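Local coordinates for protein Hia (Haemophilus influenzae, PDB 1S7M) that probably mediates bacterial adhesion to host cells as a homotrimeric autotransporter, here represented by the piece of its surface region that contains binding domain 1, at residues 55-58 / 59-62. Residues are numbered along the deposited sequence; the frame is centred on the assembly and turned at random.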
ATOM      1  N   LEU A  55      -0.501  -7.656 -11.065  1.00 23.04           N
ATOM      2  CA  LEU A  55      -1.680  -6.824 -10.769  1.00 23.71           C
ATOM      3  C   LEU A  55      -1.930  -5.839 -11.905  1.00 23.75           C
ATOM      4  O   LEU A  55      -0.994  -5.272 -12.452  1.00 23.68           O
ATOM      5  CB  LEU A  55      -1.501  -6.022  -9.464  1.00 20.29           C
ATOM      6  CG  LEU A  55      -1.417  -6.849  -8.159  1.00 22.35           C
ATOM      7  CD1 LEU A  55      -0.995  -5.938  -6.980  1.00 15.30           C
ATOM      8  CD2 LEU A  55      -2.782  -7.526  -7.883  1.00 18.85           C
ATOM      9  N   LYS A  56      -3.195  -5.623 -12.235  1.00 24.27           N
ATOM     10  CA  LYS A  56      -3.563  -4.666 -13.280  1.00 26.93           C
ATOM     11  C   LYS A  56      -4.247  -3.474 -12.598  1.00 25.78           C
ATOM     12  O   LYS A  56      -4.589  -3.539 -11.426  1.00 22.92           O
ATOM     13  CB  LYS A  56      -4.583  -5.267 -14.259  1.00 24.62           C
ATOM     14  CG  LYS A  56      -4.135  -6.479 -15.065  1.00 32.09           C
ATOM     15  CD  LYS A  56      -5.334  -6.996 -15.888  1.00 35.65           C
ATOM     16  CE  LYS A  56      -5.034  -8.269 -16.684  1.00 36.76           C
ATOM     17  NZ  LYS A  56      -4.746  -9.458 -15.812  1.00 40.98           N
ATOM     18  N   LYS A  57      -4.455  -2.410 -13.367  1.00 24.85           N
ATOM     19  CA  LYS A  57      -5.154  -1.222 -12.909  1.00 23.36           C
ATOM     20  C   LYS A  57      -6.547  -1.347 -13.484  1.00 23.43           C
ATOM     21  O   LYS A  57      -6.717  -1.938 -14.546  1.00 22.61           O
ATOM     22  CB  LYS A  57      -4.502   0.039 -13.490  1.00 24.15           C
ATOM     23  CG  LYS A  57      -3.028   0.249 -13.079  1.00 26.04           C
ATOM     24  CD  LYS A  57      -2.854   0.078 -11.569  1.00 25.15           C
ATOM     25  CE  LYS A  57      -1.518   0.662 -11.077  1.00 26.31           C
ATOM     26  NZ  LYS A  57      -0.367  -0.035 -11.670  1.00 27.11           N
ATOM     27  N   PHE A  58      -7.546  -0.792 -12.811  1.00 21.47           N
ATOM     28  CA  PHE A  58      -8.892  -0.839 -13.363  1.00 23.02           C
ATOM     29  C   PHE A  58      -8.884  -0.013 -14.654  1.00 24.00           C
ATOM     30  O   PHE A  58      -8.311   1.094 -14.703  1.00 21.25           O
ATOM     31  CB  PHE A  58      -9.922  -0.256 -12.389  1.00 20.47           C
ATOM     32  CG  PHE A  58     -10.273  -1.171 -11.241  1.00 20.52           C
ATOM     33  CD1 PHE A  58      -9.872  -0.869  -9.937  1.00 18.15           C
ATOM     34  CD2 PHE A  58     -11.015  -2.326 -11.456  1.00 16.78           C
ATOM     35  CE1 PHE A  58     -10.203  -1.699  -8.869  1.00 14.65           C
ATOM     36  CE2 PHE A  58     -11.358  -3.170 -10.388  1.00 18.70           C
ATOM     37  CZ  PHE A  58     -10.949  -2.854  -9.084  1.00 16.02           C
ATOM     38  N   GLY A  59      -9.522  -0.547 -15.691  1.00 24.73           N
ATOM     39  CA  GLY A  59      -9.560   0.160 -16.949  1.00 28.31           C
ATOM     40  C   GLY A  59      -8.536  -0.373 -17.930  1.00 31.43           C
ATOM     41  O   GLY A  59      -8.521   0.037 -19.090  1.00 32.04           O
ATOM     42  N   ASP A  60      -7.676  -1.282 -17.478  1.00 32.17           N
ATOM     43  CA  ASP A  60      -6.666  -1.857 -18.363  1.00 36.20           C
ATOM     44  C   ASP A  60      -7.304  -2.821 -19.360  1.00 37.13           C
ATOM     45  O   ASP A  60      -8.408  -3.323 -19.144  1.00 34.96           O
ATOM     46  CB  ASP A  60      -5.585  -2.609 -17.566  1.00 37.57           C
ATOM     47  CG  ASP A  60      -4.588  -1.666 -16.870  1.00 40.57           C
ATOM     48  OD1 ASP A  60      -4.772  -0.425 -16.962  1.00 40.60           O
ATOM     49  OD2 ASP A  60      -3.619  -2.171 -16.237  1.00 38.98           O
ATOM     50  N   ALA A  61      -6.586  -3.077 -20.450  1.00 40.45           N
ATOM     51  CA  ALA A  61      -7.049  -3.999 -21.484  1.00 42.23           C
ATOM     52  C   ALA A  61      -6.739  -5.417 -21.025  1.00 43.18           C
ATOM     53  O   ALA A  61      -6.020  -5.625 -20.045  1.00 45.61           O
ATOM     54  CB  ALA A  61      -6.333  -3.709 -22.789  1.00 43.87           C
ATOM     55  N   ASN A  62      -7.288  -6.395 -21.723  1.00 43.07           N
ATOM     56  CA  ASN A  62      -7.047  -7.788 -21.381  1.00 42.55           C
ATOM     57  C   ASN A  62      -7.802  -8.209 -20.141  1.00 40.93           C
ATOM     58  O   ASN A  62      -7.493  -9.231 -19.527  1.00 41.76           O
ATOM     59  CB  ASN A  62      -5.549  -8.037 -21.194  1.00 45.30           C
ATOM     60  CG  ASN A  62      -4.728  -7.553 -22.380  1.00 48.37           C
ATOM     61  OD1 ASN A  62      -4.846  -8.079 -23.502  1.00 47.56           O
ATOM     62  ND2 ASN A  62      -3.897  -6.536 -22.144  1.00 49.08           N
TER
HETATM   63  O   HOH W   1      -6.256   1.742 -16.578  1.00 28.74           O
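Asp60 folds its carboxylate back over the residue that opens the turn, and Lys57 is gripped at both ends of its backbone. Lys57 N points almost straight at Asp60 OD2 (3.0 Å, N-H...O angle 170°) but meets the oxygen from above the carboxylate plane. In return Asp60 N reaches Lys57 O at 3.2 Å on a more bent path, from above the carbonyl plane. With Asp60 CG anti to its own carbonyl carbon (chi1 -76°), the carboxylate turns to this side, and OD1 lies 3.5 Å from Lys57 CB; the two side chains run side by side in the same direction. A water bridges the carboxylate and the turn backbone, donating to Asp60 OD1 (2.7 Å) and to Phe58 O (2.9 Å). Residues 57-60 form a type II beta turn, closed by the Asp60 N to Lys57 O bond, in which Gly59 takes a positive phi (100°) where a CB would jam against Phe58 O. The turn follows on from the short, weakly bonded strand 56-57, paired antiparallel with 85-86 in the HiaBD2_N region, and Gln76 of helix 70-77 bonds to Gly59 N and Asp60 O. On the packed side, the buried Phe58 ring leaves the turn to lie against that helix and Ala136 of a second subunit. The outer side is looser: the Lys56 chain, extended until its bend at chi4, passes Asp60 OD2 with CB at 3.8 Å and brings CE to 3.9 Å from Asn62 O, beside the exposed Ala61 and Asn62. Its ammonium goes on to a salt bridge with Glu89, while Lys57 NZ turns away from Asp60 to the carbonyl of Gly108.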